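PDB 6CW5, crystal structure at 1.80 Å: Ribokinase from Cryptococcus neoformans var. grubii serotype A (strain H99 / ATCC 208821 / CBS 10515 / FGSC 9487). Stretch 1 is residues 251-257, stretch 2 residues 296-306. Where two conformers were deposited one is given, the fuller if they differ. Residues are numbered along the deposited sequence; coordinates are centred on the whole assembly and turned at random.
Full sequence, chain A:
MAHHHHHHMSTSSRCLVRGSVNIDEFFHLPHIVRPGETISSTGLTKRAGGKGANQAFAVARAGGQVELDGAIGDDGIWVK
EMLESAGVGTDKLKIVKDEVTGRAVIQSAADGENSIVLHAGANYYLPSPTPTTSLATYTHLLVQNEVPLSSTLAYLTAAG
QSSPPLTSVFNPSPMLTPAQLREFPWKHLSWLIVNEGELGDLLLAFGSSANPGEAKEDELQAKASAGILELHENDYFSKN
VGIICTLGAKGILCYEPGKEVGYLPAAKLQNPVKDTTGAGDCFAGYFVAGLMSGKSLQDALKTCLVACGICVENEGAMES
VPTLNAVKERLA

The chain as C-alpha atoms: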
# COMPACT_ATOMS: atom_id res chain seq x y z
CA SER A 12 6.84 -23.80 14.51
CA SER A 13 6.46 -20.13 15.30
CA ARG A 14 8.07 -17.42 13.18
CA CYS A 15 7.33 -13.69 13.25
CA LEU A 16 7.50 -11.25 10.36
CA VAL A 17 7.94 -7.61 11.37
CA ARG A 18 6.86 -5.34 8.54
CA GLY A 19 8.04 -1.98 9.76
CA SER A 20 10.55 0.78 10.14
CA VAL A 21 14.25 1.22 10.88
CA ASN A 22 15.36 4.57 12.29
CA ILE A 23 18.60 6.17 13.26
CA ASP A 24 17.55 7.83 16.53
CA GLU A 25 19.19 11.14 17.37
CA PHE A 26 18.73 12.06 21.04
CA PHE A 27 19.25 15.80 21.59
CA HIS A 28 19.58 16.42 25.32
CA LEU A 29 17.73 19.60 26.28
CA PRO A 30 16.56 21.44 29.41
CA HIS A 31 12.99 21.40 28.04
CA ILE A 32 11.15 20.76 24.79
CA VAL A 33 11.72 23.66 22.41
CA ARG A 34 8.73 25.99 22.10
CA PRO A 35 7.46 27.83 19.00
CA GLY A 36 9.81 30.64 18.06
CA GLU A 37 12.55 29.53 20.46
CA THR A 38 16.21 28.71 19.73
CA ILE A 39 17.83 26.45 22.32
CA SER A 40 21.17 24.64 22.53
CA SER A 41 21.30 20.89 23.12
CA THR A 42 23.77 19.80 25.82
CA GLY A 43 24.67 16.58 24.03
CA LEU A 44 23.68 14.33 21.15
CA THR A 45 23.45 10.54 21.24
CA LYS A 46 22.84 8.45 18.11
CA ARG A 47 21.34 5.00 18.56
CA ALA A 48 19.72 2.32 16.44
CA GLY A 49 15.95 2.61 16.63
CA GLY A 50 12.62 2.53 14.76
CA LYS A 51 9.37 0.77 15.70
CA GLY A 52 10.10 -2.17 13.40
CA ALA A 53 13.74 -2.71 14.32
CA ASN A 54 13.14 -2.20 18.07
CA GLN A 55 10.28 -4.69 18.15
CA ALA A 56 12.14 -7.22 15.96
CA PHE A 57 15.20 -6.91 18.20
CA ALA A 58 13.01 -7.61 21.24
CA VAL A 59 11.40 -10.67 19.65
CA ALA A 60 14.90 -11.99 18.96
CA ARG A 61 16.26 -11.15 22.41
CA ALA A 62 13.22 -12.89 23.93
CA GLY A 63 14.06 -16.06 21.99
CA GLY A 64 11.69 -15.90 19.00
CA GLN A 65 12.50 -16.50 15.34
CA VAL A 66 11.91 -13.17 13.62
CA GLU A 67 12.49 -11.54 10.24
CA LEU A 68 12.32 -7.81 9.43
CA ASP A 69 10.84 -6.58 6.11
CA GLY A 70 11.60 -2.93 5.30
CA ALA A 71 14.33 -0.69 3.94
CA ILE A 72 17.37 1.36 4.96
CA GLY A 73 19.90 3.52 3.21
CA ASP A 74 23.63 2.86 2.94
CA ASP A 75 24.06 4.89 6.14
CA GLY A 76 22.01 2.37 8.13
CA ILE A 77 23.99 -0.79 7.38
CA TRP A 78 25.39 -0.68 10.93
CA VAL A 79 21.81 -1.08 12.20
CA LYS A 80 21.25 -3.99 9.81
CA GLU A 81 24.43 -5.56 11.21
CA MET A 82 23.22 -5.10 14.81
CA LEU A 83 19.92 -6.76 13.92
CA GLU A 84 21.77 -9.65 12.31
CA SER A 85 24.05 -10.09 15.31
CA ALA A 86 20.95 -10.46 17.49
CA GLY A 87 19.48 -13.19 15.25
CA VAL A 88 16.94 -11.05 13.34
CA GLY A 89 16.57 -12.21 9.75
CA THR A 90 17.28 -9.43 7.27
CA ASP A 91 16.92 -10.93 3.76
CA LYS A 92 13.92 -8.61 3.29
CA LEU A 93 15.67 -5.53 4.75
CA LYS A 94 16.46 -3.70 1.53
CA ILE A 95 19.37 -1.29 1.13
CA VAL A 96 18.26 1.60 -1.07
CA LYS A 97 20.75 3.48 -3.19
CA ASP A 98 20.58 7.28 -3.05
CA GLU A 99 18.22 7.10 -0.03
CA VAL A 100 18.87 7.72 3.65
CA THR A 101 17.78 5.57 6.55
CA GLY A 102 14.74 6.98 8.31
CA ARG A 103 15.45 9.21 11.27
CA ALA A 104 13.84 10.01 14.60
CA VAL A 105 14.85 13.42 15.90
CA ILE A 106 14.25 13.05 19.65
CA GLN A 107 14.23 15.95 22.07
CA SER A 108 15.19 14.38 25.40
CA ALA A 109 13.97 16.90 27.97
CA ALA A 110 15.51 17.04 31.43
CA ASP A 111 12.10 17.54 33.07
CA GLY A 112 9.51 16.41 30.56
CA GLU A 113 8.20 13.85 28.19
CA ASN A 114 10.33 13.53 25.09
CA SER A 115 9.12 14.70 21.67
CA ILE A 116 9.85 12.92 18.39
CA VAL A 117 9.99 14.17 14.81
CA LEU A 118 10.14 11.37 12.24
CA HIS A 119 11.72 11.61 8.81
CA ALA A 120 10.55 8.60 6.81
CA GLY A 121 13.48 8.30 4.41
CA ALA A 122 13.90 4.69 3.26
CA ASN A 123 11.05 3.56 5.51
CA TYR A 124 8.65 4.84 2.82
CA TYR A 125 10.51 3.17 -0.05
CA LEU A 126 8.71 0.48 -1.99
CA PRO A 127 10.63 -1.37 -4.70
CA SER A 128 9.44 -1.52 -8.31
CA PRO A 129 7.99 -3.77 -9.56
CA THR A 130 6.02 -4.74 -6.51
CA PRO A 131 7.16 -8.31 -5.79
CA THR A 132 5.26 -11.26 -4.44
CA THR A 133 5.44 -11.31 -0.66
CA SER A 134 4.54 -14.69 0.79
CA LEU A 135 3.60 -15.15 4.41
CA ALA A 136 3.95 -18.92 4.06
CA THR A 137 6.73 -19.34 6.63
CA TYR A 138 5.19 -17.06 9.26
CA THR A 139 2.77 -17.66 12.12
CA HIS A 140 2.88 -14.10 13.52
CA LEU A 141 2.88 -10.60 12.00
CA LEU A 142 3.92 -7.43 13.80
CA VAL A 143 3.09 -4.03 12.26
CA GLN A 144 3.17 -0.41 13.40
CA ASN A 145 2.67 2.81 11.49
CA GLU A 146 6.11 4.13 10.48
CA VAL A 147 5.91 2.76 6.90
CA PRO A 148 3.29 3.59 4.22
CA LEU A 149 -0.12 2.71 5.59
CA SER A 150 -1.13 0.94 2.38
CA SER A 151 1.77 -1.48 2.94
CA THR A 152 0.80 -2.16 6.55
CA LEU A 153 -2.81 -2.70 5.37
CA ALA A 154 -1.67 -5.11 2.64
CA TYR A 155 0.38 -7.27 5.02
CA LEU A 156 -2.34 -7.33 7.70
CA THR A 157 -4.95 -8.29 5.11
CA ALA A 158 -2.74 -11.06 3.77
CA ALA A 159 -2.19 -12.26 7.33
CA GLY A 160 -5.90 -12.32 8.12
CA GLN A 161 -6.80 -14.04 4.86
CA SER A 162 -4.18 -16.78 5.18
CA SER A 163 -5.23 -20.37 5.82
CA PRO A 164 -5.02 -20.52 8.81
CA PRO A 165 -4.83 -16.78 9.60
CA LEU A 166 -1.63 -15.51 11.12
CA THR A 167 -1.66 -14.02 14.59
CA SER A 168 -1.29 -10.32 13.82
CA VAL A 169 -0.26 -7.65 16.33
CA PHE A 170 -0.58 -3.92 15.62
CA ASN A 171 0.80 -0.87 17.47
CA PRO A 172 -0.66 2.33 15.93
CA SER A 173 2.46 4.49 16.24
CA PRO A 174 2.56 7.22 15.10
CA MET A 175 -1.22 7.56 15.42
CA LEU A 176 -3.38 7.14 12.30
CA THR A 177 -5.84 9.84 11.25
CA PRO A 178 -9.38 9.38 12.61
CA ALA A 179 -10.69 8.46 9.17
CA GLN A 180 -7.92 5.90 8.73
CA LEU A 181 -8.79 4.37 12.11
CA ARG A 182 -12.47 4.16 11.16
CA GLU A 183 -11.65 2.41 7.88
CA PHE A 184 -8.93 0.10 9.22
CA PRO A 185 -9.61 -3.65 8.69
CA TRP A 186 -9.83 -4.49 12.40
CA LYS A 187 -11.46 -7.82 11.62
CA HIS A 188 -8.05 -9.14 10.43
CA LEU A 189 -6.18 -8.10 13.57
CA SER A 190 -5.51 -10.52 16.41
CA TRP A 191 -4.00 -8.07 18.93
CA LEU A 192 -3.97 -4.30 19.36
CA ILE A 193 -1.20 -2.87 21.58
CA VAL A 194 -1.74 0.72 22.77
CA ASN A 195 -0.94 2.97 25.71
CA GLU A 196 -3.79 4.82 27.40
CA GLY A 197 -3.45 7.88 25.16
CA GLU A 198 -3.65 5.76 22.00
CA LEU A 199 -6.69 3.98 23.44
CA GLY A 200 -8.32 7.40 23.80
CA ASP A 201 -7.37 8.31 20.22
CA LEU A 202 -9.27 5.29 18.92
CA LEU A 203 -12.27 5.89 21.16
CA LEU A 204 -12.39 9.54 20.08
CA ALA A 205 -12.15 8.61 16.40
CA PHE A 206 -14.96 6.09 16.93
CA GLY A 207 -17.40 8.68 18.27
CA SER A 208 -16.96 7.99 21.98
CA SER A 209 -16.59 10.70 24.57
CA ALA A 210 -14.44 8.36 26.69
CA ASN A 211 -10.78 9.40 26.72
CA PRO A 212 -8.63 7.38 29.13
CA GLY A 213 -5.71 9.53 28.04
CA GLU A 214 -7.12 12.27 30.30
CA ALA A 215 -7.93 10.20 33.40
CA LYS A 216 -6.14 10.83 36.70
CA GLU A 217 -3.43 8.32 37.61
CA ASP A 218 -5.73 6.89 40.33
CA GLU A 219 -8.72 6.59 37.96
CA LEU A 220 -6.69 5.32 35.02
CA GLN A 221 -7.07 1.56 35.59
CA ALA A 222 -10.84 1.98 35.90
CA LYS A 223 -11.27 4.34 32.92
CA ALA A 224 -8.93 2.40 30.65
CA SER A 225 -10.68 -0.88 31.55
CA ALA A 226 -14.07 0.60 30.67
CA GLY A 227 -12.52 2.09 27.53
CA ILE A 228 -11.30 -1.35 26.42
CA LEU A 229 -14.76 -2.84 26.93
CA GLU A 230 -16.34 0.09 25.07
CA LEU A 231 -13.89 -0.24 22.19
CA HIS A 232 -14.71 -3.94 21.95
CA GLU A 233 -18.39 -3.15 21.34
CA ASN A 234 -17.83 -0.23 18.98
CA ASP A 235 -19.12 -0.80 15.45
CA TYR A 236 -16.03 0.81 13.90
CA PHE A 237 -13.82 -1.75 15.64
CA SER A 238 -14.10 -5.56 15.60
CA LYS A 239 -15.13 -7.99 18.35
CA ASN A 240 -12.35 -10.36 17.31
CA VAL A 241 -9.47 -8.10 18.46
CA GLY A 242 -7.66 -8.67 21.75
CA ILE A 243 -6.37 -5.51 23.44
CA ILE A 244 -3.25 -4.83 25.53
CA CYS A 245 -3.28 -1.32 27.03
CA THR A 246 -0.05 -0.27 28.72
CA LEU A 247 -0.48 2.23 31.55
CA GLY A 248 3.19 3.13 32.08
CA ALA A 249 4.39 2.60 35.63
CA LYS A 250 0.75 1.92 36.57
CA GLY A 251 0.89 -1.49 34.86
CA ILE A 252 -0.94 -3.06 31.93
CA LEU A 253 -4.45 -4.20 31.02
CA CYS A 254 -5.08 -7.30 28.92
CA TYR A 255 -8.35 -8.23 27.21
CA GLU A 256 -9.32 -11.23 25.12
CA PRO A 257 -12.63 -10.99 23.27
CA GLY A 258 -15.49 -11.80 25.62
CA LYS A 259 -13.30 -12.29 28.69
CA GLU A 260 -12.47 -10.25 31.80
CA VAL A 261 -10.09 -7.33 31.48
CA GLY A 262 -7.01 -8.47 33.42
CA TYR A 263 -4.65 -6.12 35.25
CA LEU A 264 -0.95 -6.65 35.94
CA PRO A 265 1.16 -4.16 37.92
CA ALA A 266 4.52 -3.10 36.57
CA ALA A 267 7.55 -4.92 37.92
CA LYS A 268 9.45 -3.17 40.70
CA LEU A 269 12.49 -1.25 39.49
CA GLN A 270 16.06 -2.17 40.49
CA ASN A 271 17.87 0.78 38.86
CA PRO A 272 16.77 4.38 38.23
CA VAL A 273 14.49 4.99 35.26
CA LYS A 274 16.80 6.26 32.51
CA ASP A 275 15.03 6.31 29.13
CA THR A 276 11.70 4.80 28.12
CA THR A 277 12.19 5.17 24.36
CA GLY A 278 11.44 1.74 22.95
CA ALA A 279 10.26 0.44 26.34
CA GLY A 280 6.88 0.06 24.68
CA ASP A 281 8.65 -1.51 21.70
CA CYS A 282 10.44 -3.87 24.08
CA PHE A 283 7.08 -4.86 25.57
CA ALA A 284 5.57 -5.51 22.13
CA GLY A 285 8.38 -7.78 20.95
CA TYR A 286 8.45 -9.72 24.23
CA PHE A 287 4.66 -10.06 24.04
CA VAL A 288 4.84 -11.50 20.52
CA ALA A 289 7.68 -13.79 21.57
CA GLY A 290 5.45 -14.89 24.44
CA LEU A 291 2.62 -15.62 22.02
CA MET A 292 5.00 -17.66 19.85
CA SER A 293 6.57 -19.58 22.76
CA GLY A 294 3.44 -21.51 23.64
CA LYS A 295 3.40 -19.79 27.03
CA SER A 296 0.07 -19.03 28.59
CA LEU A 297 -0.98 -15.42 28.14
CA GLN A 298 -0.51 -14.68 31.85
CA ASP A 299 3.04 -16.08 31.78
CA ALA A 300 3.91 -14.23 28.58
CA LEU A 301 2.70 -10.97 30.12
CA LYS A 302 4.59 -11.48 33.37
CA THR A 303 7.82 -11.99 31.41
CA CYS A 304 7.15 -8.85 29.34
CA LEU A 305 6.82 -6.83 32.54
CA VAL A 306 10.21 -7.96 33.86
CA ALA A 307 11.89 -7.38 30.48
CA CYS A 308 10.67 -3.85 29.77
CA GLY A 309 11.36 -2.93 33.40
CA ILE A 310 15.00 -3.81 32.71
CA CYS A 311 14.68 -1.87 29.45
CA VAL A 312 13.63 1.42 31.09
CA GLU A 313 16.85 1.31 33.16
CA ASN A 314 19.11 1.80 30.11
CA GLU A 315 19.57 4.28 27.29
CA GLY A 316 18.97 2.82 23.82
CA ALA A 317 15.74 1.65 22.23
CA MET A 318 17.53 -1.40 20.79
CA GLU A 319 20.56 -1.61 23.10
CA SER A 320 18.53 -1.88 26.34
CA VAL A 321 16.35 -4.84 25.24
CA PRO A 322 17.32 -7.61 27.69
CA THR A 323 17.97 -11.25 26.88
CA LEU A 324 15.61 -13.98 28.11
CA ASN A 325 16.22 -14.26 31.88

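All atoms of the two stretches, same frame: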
# COMPACT_ATOMS: atom_id res chain seq x y z
N GLY A 251 1.16 -0.12 35.25
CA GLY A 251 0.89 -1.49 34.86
C GLY A 251 0.33 -1.63 33.45
O GLY A 251 0.53 -0.79 32.57
N ILE A 252 -0.35 -2.76 33.24
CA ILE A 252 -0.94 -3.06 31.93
C ILE A 252 -2.31 -3.70 32.13
O ILE A 252 -2.58 -4.34 33.15
CB ILE A 252 -0.06 -3.98 31.05
CG1 ILE A 252 0.03 -5.37 31.67
CG2 ILE A 252 1.34 -3.43 30.89
CD1 ILE A 252 0.44 -6.43 30.68
N LEU A 253 -3.16 -3.53 31.12
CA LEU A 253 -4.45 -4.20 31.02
C LEU A 253 -4.43 -5.14 29.82
O LEU A 253 -3.87 -4.83 28.77
CB LEU A 253 -5.56 -3.16 30.86
CG LEU A 253 -5.78 -2.21 32.04
CD1 LEU A 253 -6.72 -1.05 31.68
CD2 LEU A 253 -6.34 -2.98 33.22
N CYS A 254 -5.03 -6.30 29.98
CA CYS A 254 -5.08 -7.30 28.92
C CYS A 254 -6.52 -7.75 28.75
O CYS A 254 -7.22 -7.98 29.75
CB CYS A 254 -4.15 -8.49 29.26
SG CYS A 254 -4.23 -9.93 28.15
N TYR A 255 -6.97 -7.86 27.50
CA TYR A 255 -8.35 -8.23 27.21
C TYR A 255 -8.38 -9.18 26.03
O TYR A 255 -7.91 -8.83 24.94
CB TYR A 255 -9.21 -6.99 26.91
CG TYR A 255 -10.58 -7.33 26.36
CD1 TYR A 255 -11.60 -7.73 27.21
CD2 TYR A 255 -10.85 -7.27 25.00
CE1 TYR A 255 -12.85 -8.05 26.72
CE2 TYR A 255 -12.09 -7.59 24.50
CZ TYR A 255 -13.09 -7.98 25.37
OH TYR A 255 -14.35 -8.30 24.90
N GLU A 256 -8.93 -10.37 26.23
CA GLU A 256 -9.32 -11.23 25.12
C GLU A 256 -10.81 -11.13 24.88
O GLU A 256 -11.59 -11.02 25.84
CB GLU A 256 -8.96 -12.70 25.38
CG GLU A 256 -7.50 -12.91 25.66
CD GLU A 256 -7.19 -14.36 25.91
OE1 GLU A 256 -7.21 -14.78 27.08
OE2 GLU A 256 -6.95 -15.09 24.92
N PRO A 257 -11.21 -11.15 23.61
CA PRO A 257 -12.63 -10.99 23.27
C PRO A 257 -13.55 -11.82 24.16
O PRO A 257 -13.37 -13.04 24.29
CB PRO A 257 -12.70 -11.45 21.82
CG PRO A 257 -11.36 -11.10 21.28
CD PRO A 257 -10.38 -11.34 22.41
N SER A 296 1.36 -19.62 28.31
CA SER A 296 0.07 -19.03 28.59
C SER A 296 0.18 -17.51 28.48
O SER A 296 1.26 -16.93 28.60
CB SER A 296 -0.42 -19.41 29.98
OG SER A 296 0.35 -18.75 30.98
N LEU A 297 -0.96 -16.87 28.25
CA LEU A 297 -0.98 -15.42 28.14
C LEU A 297 -0.52 -14.76 29.43
O LEU A 297 0.20 -13.75 29.39
CB LEU A 297 -2.39 -14.95 27.77
CG LEU A 297 -2.51 -13.48 27.43
CD1 LEU A 297 -1.60 -13.18 26.24
CD2 LEU A 297 -3.96 -13.20 27.09
N GLN A 298 -0.93 -15.29 30.59
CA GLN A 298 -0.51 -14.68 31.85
C GLN A 298 0.99 -14.79 32.05
O GLN A 298 1.62 -13.85 32.56
CB GLN A 298 -1.28 -15.32 33.02
CG GLN A 298 -1.13 -16.83 33.12
CD GLN A 298 -1.96 -17.45 34.25
OE1 GLN A 298 -2.82 -16.79 34.83
NE2 GLN A 298 -1.69 -18.72 34.56
N ASP A 299 1.59 -15.93 31.67
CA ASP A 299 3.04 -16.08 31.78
C ASP A 299 3.77 -15.17 30.80
O ASP A 299 4.81 -14.60 31.13
CB ASP A 299 3.44 -17.53 31.53
CG ASP A 299 3.09 -18.45 32.68
OD1 ASP A 299 2.56 -17.94 33.69
OD2 ASP A 299 3.35 -19.66 32.58
N ALA A 300 3.27 -15.08 29.56
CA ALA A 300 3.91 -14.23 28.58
C ALA A 300 3.91 -12.78 29.04
O ALA A 300 4.91 -12.06 28.88
CB ALA A 300 3.22 -14.37 27.22
N LEU A 301 2.80 -12.34 29.65
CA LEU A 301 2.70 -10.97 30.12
C LEU A 301 3.63 -10.72 31.30
O LEU A 301 4.26 -9.67 31.38
CB LEU A 301 1.25 -10.64 30.48
CG LEU A 301 0.34 -10.47 29.27
CD1 LEU A 301 -1.08 -10.21 29.71
CD2 LEU A 301 0.83 -9.32 28.40
N LYS A 302 3.71 -11.68 32.23
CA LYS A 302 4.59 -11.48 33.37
C LYS A 302 6.04 -11.32 32.92
O LYS A 302 6.77 -10.46 33.43
CB LYS A 302 4.44 -12.64 34.36
N THR A 303 6.46 -12.11 31.92
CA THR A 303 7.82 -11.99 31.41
C THR A 303 8.05 -10.64 30.75
O THR A 303 9.09 -10.01 30.96
CB THR A 303 8.12 -13.12 30.41
OG1 THR A 303 7.88 -14.38 31.03
CG2 THR A 303 9.57 -13.06 29.94
N CYS A 304 7.08 -10.19 29.94
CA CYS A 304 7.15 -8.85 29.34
C CYS A 304 7.42 -7.79 30.39
O CYS A 304 8.25 -6.90 30.18
CB CYS A 304 5.85 -8.50 28.62
SG CYS A 304 5.45 -9.48 27.20
N LEU A 305 6.71 -7.86 31.51
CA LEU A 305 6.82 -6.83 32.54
C LEU A 305 8.23 -6.78 33.11
O LEU A 305 8.78 -5.69 33.32
CB LEU A 305 5.79 -7.08 33.64
CG LEU A 305 4.40 -6.74 33.12
CD1 LEU A 305 3.31 -7.05 34.14
CD2 LEU A 305 4.37 -5.28 32.74
N VAL A 306 8.83 -7.94 33.36
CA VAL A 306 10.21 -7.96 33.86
C VAL A 306 11.17 -7.42 32.80
O VAL A 306 12.10 -6.67 33.13
CB VAL A 306 10.59 -9.39 34.30
CG1 VAL A 306 12.05 -9.45 34.70
CG2 VAL A 306 9.69 -9.82 35.45

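A short β-strand, residues 252 to 255, lies against the helix that begins at Leu297, and the two run nearly antiparallel, with 158° between their directions and axes that approach to 11.1 Å. No hydrogen bond crosses between them; the contact is a packing of side chains, and it buries about 290 Å² in all.

Gly251 leads into the strand with phi 102° and psi -158°. At these angles a β-carbon would be jammed against the carbonyl oxygen of the preceding residue, so the backbone itself calls for glycine here.

Ile252 is the first residue to point toward the helix. Its β-branched side chain suits an extended strand and offers two separate apolar ends: CD1 lies 3.7 Å from CD2 of Leu301, while CG2 lies 4.0 Å from CD2 of Leu305. Leu301 and Leu305 are four residues apart, roughly one helical turn, and so present their side chains on the same helical face. One isoleucine can therefore touch both.

Leu253 points away from the helix, as the alternation of a strand requires, and is buried elsewhere in the structure.

Cys254 turns back toward the helix, and its CA is 8.7 Å from the CA of Leu301, a pairing that sets the register. The side chain is small and, with chi1 at 173° (t) in the conformer given, the sulfur of Cys254 touches two leucines: Cys254 SG is 3.4 Å from CD2 of Leu297 and 3.5 Å from CD1 of Leu301. A compact, polarizable sulfur suits this tight apolar setting. Leu301 touches both Ile252 and Cys254, its CD1 lying near both of them.

Tyr255 again faces away from the helix, its ring buried and its hydroxyl hydrogen-bonded elsewhere in the structure.

Glu256, just past the strand, points toward the first turn of the helix. Its OE1 comes within 3.6 Å of CD2 of Leu297, a contact of van der Waals type. The site is partly exposed, which suits a charged group, and OE1 is also hydrogen-bonded elsewhere in the structure. Pro257 then carries the chain out of reach.

On the helix side, Leu297, Leu301 and Leu305 form a stripe at intervals of four, and the antiparallel course matches them in reverse order to Glu256, Cys254 and Ile252. Ser296 helps to fix the start of this stripe: its OG accepts a capping hydrogen bond from Asp299 N at 3.2 Å, satisfying an amide that the first turn would otherwise leave without a partner.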